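Local coordinates for protein polyketide biosynthesis enoyl-CoA isomerase PksI (Bacillus subtilis, PDB 4Q1K) that catalyses decarboxylation of a carrier-tethered 3-methylglutaconyl group to a 3-methylcrotonyl moiety during biosynthesis of the antibiotic polyketide bacillaene, at residues V37-R42 and V72-Y77; K45-Q50 and G84-G89; T162-K167 and A232-Q237. The protein carries 1 engineered substitution. All coordinates share one frame; numbering follows the deposited sequence.

Contact 1: V37-R42 and V72-Y77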
# COMPACT_ATOMS: atom_id res chain seq x y z
N VAL B 37 -11.98 25.29 8.17
CA VAL B 37 -10.98 26.26 7.64
C VAL B 37 -11.21 26.37 6.12
O VAL B 37 -10.91 25.44 5.40
CB VAL B 37 -9.53 25.85 7.97
CG1 VAL B 37 -8.47 26.85 7.39
CG2 VAL B 37 -9.34 25.76 9.50
N LYS B 38 -11.83 27.46 5.65
CA LYS B 38 -12.15 27.56 4.23
C LYS B 38 -11.17 28.53 3.57
O LYS B 38 -11.21 29.75 3.84
CB LYS B 38 -13.54 28.15 4.06
CG LYS B 38 -13.87 28.30 2.57
CD LYS B 38 -15.33 28.73 2.43
CE LYS B 38 -15.72 29.06 1.00
NZ LYS B 38 -17.16 29.41 1.16
N MET B 39 -10.42 28.03 2.61
CA MET B 39 -9.46 28.86 1.83
C MET B 39 -10.26 29.53 0.70
O MET B 39 -10.94 28.84 -0.10
CB MET B 39 -8.44 27.90 1.19
CG MET B 39 -7.64 27.26 2.30
SD MET B 39 -6.32 26.20 1.69
CE MET B 39 -7.32 24.78 1.11
N GLN B 40 -10.15 30.85 0.60
CA GLN B 40 -10.91 31.62 -0.36
C GLN B 40 -10.14 32.87 -0.81
O GLN B 40 -10.66 34.01 -0.77
CB GLN B 40 -12.32 31.94 0.15
CG GLN B 40 -12.31 32.63 1.52
CD GLN B 40 -13.69 33.06 2.04
OE1 GLN B 40 -13.78 33.98 2.87
NE2 GLN B 40 -14.76 32.44 1.53
N ASP B 41 -8.90 32.64 -1.25
CA ASP B 41 -8.14 33.61 -2.06
C ASP B 41 -8.56 33.49 -3.52
O ASP B 41 -7.94 32.76 -4.29
CB ASP B 41 -6.65 33.44 -1.86
CG ASP B 41 -5.87 34.64 -2.41
OD1 ASP B 41 -6.35 35.25 -3.38
OD2 ASP B 41 -4.78 34.89 -1.88
N ARG B 42 -9.66 34.14 -3.87
CA ARG B 42 -10.25 34.06 -5.19
C ARG B 42 -9.35 34.68 -6.27
O ARG B 42 -9.25 34.12 -7.33
CB ARG B 42 -11.66 34.66 -5.23
CG ARG B 42 -12.58 34.05 -4.18
CD ARG B 42 -14.03 34.49 -4.30
NE ARG B 42 -14.63 33.94 -3.08
CZ ARG B 42 -15.55 33.00 -3.02
NH1 ARG B 42 -16.10 32.52 -4.14
NH2 ARG B 42 -15.93 32.59 -1.80
N VAL B 72 -11.12 19.09 12.38
CA VAL B 72 -10.97 20.24 11.53
C VAL B 72 -11.31 19.85 10.09
O VAL B 72 -10.88 18.77 9.63
CB VAL B 72 -9.48 20.71 11.50
CG1 VAL B 72 -9.30 21.86 10.49
CG2 VAL B 72 -8.94 21.00 12.94
N ILE B 73 -12.09 20.69 9.39
CA ILE B 73 -12.32 20.49 7.95
C ILE B 73 -11.57 21.61 7.21
O ILE B 73 -11.89 22.76 7.41
CB ILE B 73 -13.82 20.58 7.60
CG1 ILE B 73 -14.65 19.52 8.39
CG2 ILE B 73 -14.04 20.47 6.08
CD1 ILE B 73 -16.17 19.76 8.30
N LEU B 74 -10.63 21.22 6.37
CA LEU B 74 -9.81 22.13 5.53
C LEU B 74 -10.40 22.02 4.11
O LEU B 74 -10.50 20.91 3.55
CB LEU B 74 -8.32 21.75 5.51
CG LEU B 74 -7.41 22.51 4.55
CD1 LEU B 74 -7.42 24.00 5.03
CD2 LEU B 74 -6.00 21.94 4.70
N THR B 75 -10.85 23.15 3.55
CA THR B 75 -11.51 23.05 2.22
C THR B 75 -11.29 24.31 1.45
O THR B 75 -10.79 25.32 2.04
CB THR B 75 -13.04 22.79 2.39
OG1 THR B 75 -13.62 22.33 1.13
CG2 THR B 75 -13.85 24.07 2.92
N GLY B 76 -11.71 24.33 0.18
CA GLY B 76 -11.48 25.49 -0.71
C GLY B 76 -12.78 26.23 -1.00
O GLY B 76 -13.72 26.20 -0.19
N TYR B 77 -12.86 26.90 -2.16
CA TYR B 77 -14.08 27.53 -2.58
C TYR B 77 -14.33 27.08 -4.02
O TYR B 77 -13.36 26.85 -4.78
CB TYR B 77 -13.98 29.10 -2.46
CG TYR B 77 -13.08 29.64 -3.57
CD1 TYR B 77 -13.64 30.14 -4.78
CD2 TYR B 77 -11.70 29.59 -3.45
CE1 TYR B 77 -12.84 30.58 -5.84
CE2 TYR B 77 -10.87 30.00 -4.52
CZ TYR B 77 -11.46 30.48 -5.69
OH TYR B 77 -10.64 30.88 -6.73

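Contact 2: K45-Q50 and G84-G89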
# COMPACT_ATOMS: atom_id res chain seq x y z
N LYS B 45 -6.83 31.95 -6.93
CA LYS B 45 -7.34 30.56 -7.04
C LYS B 45 -6.74 29.67 -5.95
O LYS B 45 -6.36 28.50 -6.19
CB LYS B 45 -7.05 30.01 -8.43
CG LYS B 45 -7.71 30.88 -9.50
CD LYS B 45 -6.78 31.00 -10.69
CE LYS B 45 -7.34 30.26 -11.88
NZ LYS B 45 -8.32 31.14 -12.57
N ASN B 46 -6.63 30.20 -4.72
CA ASN B 46 -6.04 29.41 -3.62
C ASN B 46 -4.61 28.97 -3.83
O ASN B 46 -4.12 28.03 -3.20
CB ASN B 46 -6.96 28.21 -3.24
CG ASN B 46 -8.15 28.62 -2.42
OD1 ASN B 46 -9.03 27.77 -2.11
ND2 ASN B 46 -8.24 29.91 -2.09
N ALA B 47 -3.86 29.68 -4.72
CA ALA B 47 -2.43 29.48 -4.73
C ALA B 47 -1.90 30.19 -3.46
O ALA B 47 -2.65 31.03 -2.87
CB ALA B 47 -1.79 30.02 -6.00
N PHE B 48 -0.68 29.81 -3.05
CA PHE B 48 -0.05 30.22 -1.80
C PHE B 48 0.48 31.64 -1.92
O PHE B 48 1.72 31.89 -1.88
CB PHE B 48 1.09 29.23 -1.44
CG PHE B 48 0.61 27.87 -0.99
CD1 PHE B 48 -0.52 27.72 -0.19
CD2 PHE B 48 1.34 26.75 -1.32
CE1 PHE B 48 -0.87 26.44 0.27
CE2 PHE B 48 0.97 25.44 -0.90
CZ PHE B 48 -0.15 25.29 -0.14
N SER B 49 -0.46 32.54 -2.10
CA SER B 49 -0.15 34.01 -2.04
C SER B 49 0.38 34.32 -0.60
O SER B 49 0.22 33.54 0.35
CB SER B 49 -1.43 34.75 -2.34
OG SER B 49 -2.32 34.55 -1.24
N GLN B 50 1.02 35.48 -0.41
CA GLN B 50 1.45 35.85 0.96
C GLN B 50 0.24 35.92 1.90
O GLN B 50 0.32 35.48 3.06
CB GLN B 50 2.17 37.26 0.96
CG GLN B 50 2.90 37.50 2.29
CD GLN B 50 3.93 36.39 2.54
OE1 GLN B 50 4.82 36.17 1.72
NE2 GLN B 50 3.77 35.64 3.62
N GLY B 84 -1.23 25.67 -5.00
CA GLY B 84 0.19 25.44 -4.78
C GLY B 84 0.97 26.76 -4.90
O GLY B 84 0.37 27.85 -4.80
N GLY B 85 2.25 26.68 -5.25
CA GLY B 85 3.11 27.92 -5.24
C GLY B 85 2.57 28.91 -6.29
O GLY B 85 2.14 28.51 -7.36
N THR B 86 2.61 30.23 -6.05
CA THR B 86 2.34 31.16 -7.12
C THR B 86 3.54 31.16 -8.12
O THR B 86 4.64 30.64 -7.76
CB THR B 86 2.18 32.59 -6.58
OG1 THR B 86 3.42 32.97 -5.95
CG2 THR B 86 1.02 32.62 -5.50
N GLN B 87 3.34 31.79 -9.29
CA GLN B 87 4.39 31.82 -10.30
C GLN B 87 5.57 32.62 -9.68
O GLN B 87 6.73 32.21 -9.74
CB GLN B 87 3.85 32.44 -11.56
CG GLN B 87 4.89 32.45 -12.69
CD GLN B 87 4.28 32.95 -14.00
OE1 GLN B 87 3.35 33.71 -13.98
NE2 GLN B 87 4.76 32.47 -15.12
N GLU B 88 5.23 33.72 -9.02
CA GLU B 88 6.27 34.58 -8.42
C GLU B 88 7.00 33.83 -7.29
O GLU B 88 8.23 33.86 -7.19
CB GLU B 88 5.66 35.90 -7.93
CG GLU B 88 6.62 36.82 -7.22
CD GLU B 88 7.71 37.45 -8.13
OE1 GLU B 88 7.93 37.01 -9.31
OE2 GLU B 88 8.37 38.41 -7.63
N GLY B 89 6.23 33.12 -6.45
CA GLY B 89 6.83 32.26 -5.42
C GLY B 89 7.82 31.27 -5.98
O GLY B 89 8.92 31.06 -5.41
O HOH W 1 3.72 30.74 -3.59

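Contact 3: T162-K167 and A232-Q237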
# COMPACT_ATOMS: atom_id res chain seq x y z
N THR B 162 7.75 13.97 -1.58
CA THR B 162 8.31 12.59 -1.85
C THR B 162 8.15 11.67 -0.66
O THR B 162 8.35 10.44 -0.77
CB THR B 162 9.85 12.68 -2.19
OG1 THR B 162 10.57 13.15 -1.00
CG2 THR B 162 10.07 13.70 -3.34
N PHE B 163 7.71 12.20 0.48
CA PHE B 163 7.43 11.31 1.63
C PHE B 163 5.90 11.05 1.67
O PHE B 163 5.46 9.89 1.77
CB PHE B 163 7.87 12.07 2.88
CG PHE B 163 7.44 11.38 4.15
CD1 PHE B 163 8.08 10.21 4.51
CD2 PHE B 163 6.35 11.84 4.89
CE1 PHE B 163 7.73 9.54 5.69
CE2 PHE B 163 5.94 11.11 6.03
CZ PHE B 163 6.64 9.95 6.41
N ILE B 164 5.07 12.12 1.55
CA ILE B 164 3.61 11.95 1.84
C ILE B 164 2.86 11.30 0.68
O ILE B 164 1.85 10.60 0.89
CB ILE B 164 2.98 13.28 2.30
CG1 ILE B 164 1.65 13.04 3.10
CG2 ILE B 164 2.74 14.15 1.09
CD1 ILE B 164 1.77 12.21 4.39
N VAL B 165 3.35 11.49 -0.54
CA VAL B 165 2.68 10.83 -1.67
C VAL B 165 2.77 9.26 -1.61
O VAL B 165 1.76 8.63 -1.68
CB VAL B 165 3.06 11.50 -3.04
CG1 VAL B 165 2.34 10.72 -4.20
CG2 VAL B 165 2.69 13.03 -3.07
N PRO B 166 3.98 8.67 -1.46
CA PRO B 166 4.07 7.24 -1.27
C PRO B 166 3.32 6.84 0.02
O PRO B 166 2.72 5.78 0.08
CB PRO B 166 5.58 6.97 -1.11
CG PRO B 166 6.30 8.23 -1.59
CD PRO B 166 5.29 9.36 -1.53
N LYS B 167 3.48 7.64 1.10
CA LYS B 167 2.81 7.20 2.37
C LYS B 167 1.25 7.04 2.16
O LYS B 167 0.63 6.15 2.74
CB LYS B 167 3.11 8.34 3.38
CG LYS B 167 2.51 8.09 4.77
CD LYS B 167 2.86 6.73 5.29
CE LYS B 167 4.33 6.57 5.59
NZ LYS B 167 4.57 5.42 6.53
N ALA B 232 2.90 9.49 14.73
CA ALA B 232 4.28 9.54 15.34
C ALA B 232 5.38 9.25 14.25
O ALA B 232 6.34 10.01 14.13
CB ALA B 232 4.39 8.54 16.52
N PRO B 233 5.24 8.16 13.45
CA PRO B 233 6.30 7.86 12.47
C PRO B 233 6.40 8.92 11.38
O PRO B 233 7.52 9.15 10.91
CB PRO B 233 5.87 6.52 11.84
CG PRO B 233 4.80 5.94 12.80
CD PRO B 233 4.14 7.13 13.43
N LEU B 234 5.28 9.55 10.97
CA LEU B 234 5.35 10.64 9.99
C LEU B 234 6.03 11.82 10.62
O LEU B 234 6.86 12.47 9.94
CB LEU B 234 3.96 11.10 9.56
CG LEU B 234 3.26 10.20 8.56
CD1 LEU B 234 3.10 8.79 9.05
CD2 LEU B 234 1.93 10.86 8.29
N ARG B 235 5.67 12.15 11.90
CA ARG B 235 6.31 13.34 12.49
C ARG B 235 7.82 13.14 12.70
O ARG B 235 8.65 14.08 12.51
CB ARG B 235 5.60 13.67 13.84
CG ARG B 235 4.22 14.35 13.61
CD ARG B 235 3.52 14.51 14.96
NE ARG B 235 2.22 15.15 14.80
CZ ARG B 235 1.26 15.09 15.70
NH1 ARG B 235 1.41 14.33 16.79
NH2 ARG B 235 0.12 15.78 15.48
N ASP B 236 8.18 11.89 13.03
CA ASP B 236 9.55 11.51 13.22
C ASP B 236 10.37 11.54 11.93
O ASP B 236 11.52 11.95 11.96
CB ASP B 236 9.60 10.13 13.84
CG ASP B 236 11.02 9.65 14.09
OD1 ASP B 236 11.78 10.31 14.84
OD2 ASP B 236 11.41 8.61 13.49
N GLN B 237 9.79 11.04 10.83
CA GLN B 237 10.51 10.81 9.58
C GLN B 237 10.54 12.00 8.64
O GLN B 237 11.50 12.09 7.84
CB GLN B 237 10.00 9.59 8.86
CG GLN B 237 10.26 8.27 9.62
CD GLN B 237 9.48 7.12 8.99
OE1 GLN B 237 9.26 7.12 7.79
NE2 GLN B 237 8.98 6.23 9.78
O HOH W 2 7.69 5.35 6.16

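Contact 1: V37-R42 and V72-Y77
Val37 to Met39 and Ile73 to Thr75 pair as neighbouring parallel strands, the two ends of a beta-alpha-beta crossover through helix 50-65 in the crotonase fold. Their axes run 4.9 Å apart. Three backbone bonds knit them: Val37 N to Ile73 O (2.6 Å), Thr75 N to Val37 O, and Met39 N to Thr75 O. On one face Leu74 CD1 lies 3.8 Å from Val37 CG1, and the same methyl meets Met39 CE, which the bend at the end of the methionine chain brings round to the neighbouring strand.

Past the strands the pairing gives way to Tyr77. Its ring has Arg42 CG over one face, 4.0 Å from the centroid, while Met39 O lies in the ring plane at the edge, 3.5 Å from Tyr77 CD2. The extended arginine chain then carries its guanidinium alongside, one face over Tyr77 CD1, with the two planes 49° apart.

Farther out, Leu56, Ala59 and Ile63 of helix 50-65 cover Val37, and Leu56 also reaches Met39. Helix 201-215 packs on Ile73 from the other face. There Thr75 points its hydroxyl at the next strand, with OG1 opposite its own backbone N (chi1 -165°), and OG1 is hydrogen-bonded to Ala119 O.

Contact 2: K45-Q50 and G84-G89
Phe48 N donates to Gly84 O over 2.8 Å. The N-H reaches the oxygen from 33° out of the carbonyl plane. Packing is closest round this one carbonyl. Ala47 CB comes within 3.3 Å of Gly84 O, and the phenylalanine ring passes the Gly84 peptide obliquely, with Phe48 CD2 3.6 Å from Gly84 C. A chi1 of -71° turns the ring to the side of its own backbone N, which is the side where Gly84 lies. Beyond the ring, Leu105 and Met159 add to its surroundings. Phe48 is also the centre of an inverse gamma turn, closed by Ser49 N to Ala47 O, and the methyl Thr86 CG2 packs against this turn, 3.7 Å from Ser49 N.

By its place after strand 71-75 and running into helix 87-94, segment 84-89 probably corresponds to the loop that in crotonase-family enzymes supplies one N-H of the oxyanion hole; Gly85 lies in the neighbourhood of the active-site His249, without touching it.

Toward Thr86 the backbones part and water takes over. One molecule donates to Phe48 O and accepts from Thr86 N at 2.7 Å, linking two backbone atoms that make no direct hydrogen bond to each other. Both segments run into helices here: Ser49 OG caps Leu52 N and is also hydrogen-bonded to Asp41, whereas Thr86 OG1 is the N-cap acceptor for Gly89 N, 2.9 Å away.

Contact 3: T162-K167 and A232-Q237
Phe163 meets Leu234 and Gln237 with the rim of its ring. The ring is carried out toward the other helix with CG trans to the main-chain nitrogen (chi1 171°). Its CE2 reaches Leu234 CG at 3.8 Å, and its CE1 lies 3.6 Å from Gln237 OE1, close to the ring plane; the amide itself stands nearly upright to the ring, with 81° between the planes. One residue on, Ile164 brings the end of its chain round to Leu234, CD1 to CD2 at 4.1 Å, while Val130 and Leu133 of helix 127-133 pack on it as well.

The two segments form a widely spaced, near-antiparallel helix pair, axes 11.6 Å apart at 156°, joining the short helix 161-169 to the long helix 220-252 of the crotonase fold. At this spacing the backbones stay apart and the contact is made mainly by side chains.

At the far end of the segment, Lys167 lays its CE 4.3 Å from Leu234 CD1, and Phe171 of the third subunit packs on both residues, placing this end at the trimer interface. The lysine ammonium turns to water: one molecule accepts from Lys167 NZ and donates to Gln237 OE1, at 2.9 Å from that oxygen.

Contacts 1 and 2 interleave along the chain, each pairing a part of the region 37-50 with a part of 72-89, and their centres are 15 Å apart. They also touch: Asp41 O is 2.9 Å from Asn46 N, a probable hydrogen bond, and Tyr77 packs on Lys45. The paired strands 34-39 and 71-75 of the six-stranded sheet thus lead directly into the loops before helices 50-65 and 87-94. Contact 3 comes later in sequence, on the opposite side of the chain's centre, about 24 Å from each of the others between centres. It joins helices 161-169 and 220-252, the latter also carrying the active-site His249, and borders neighbouring subunits of the homotrimer.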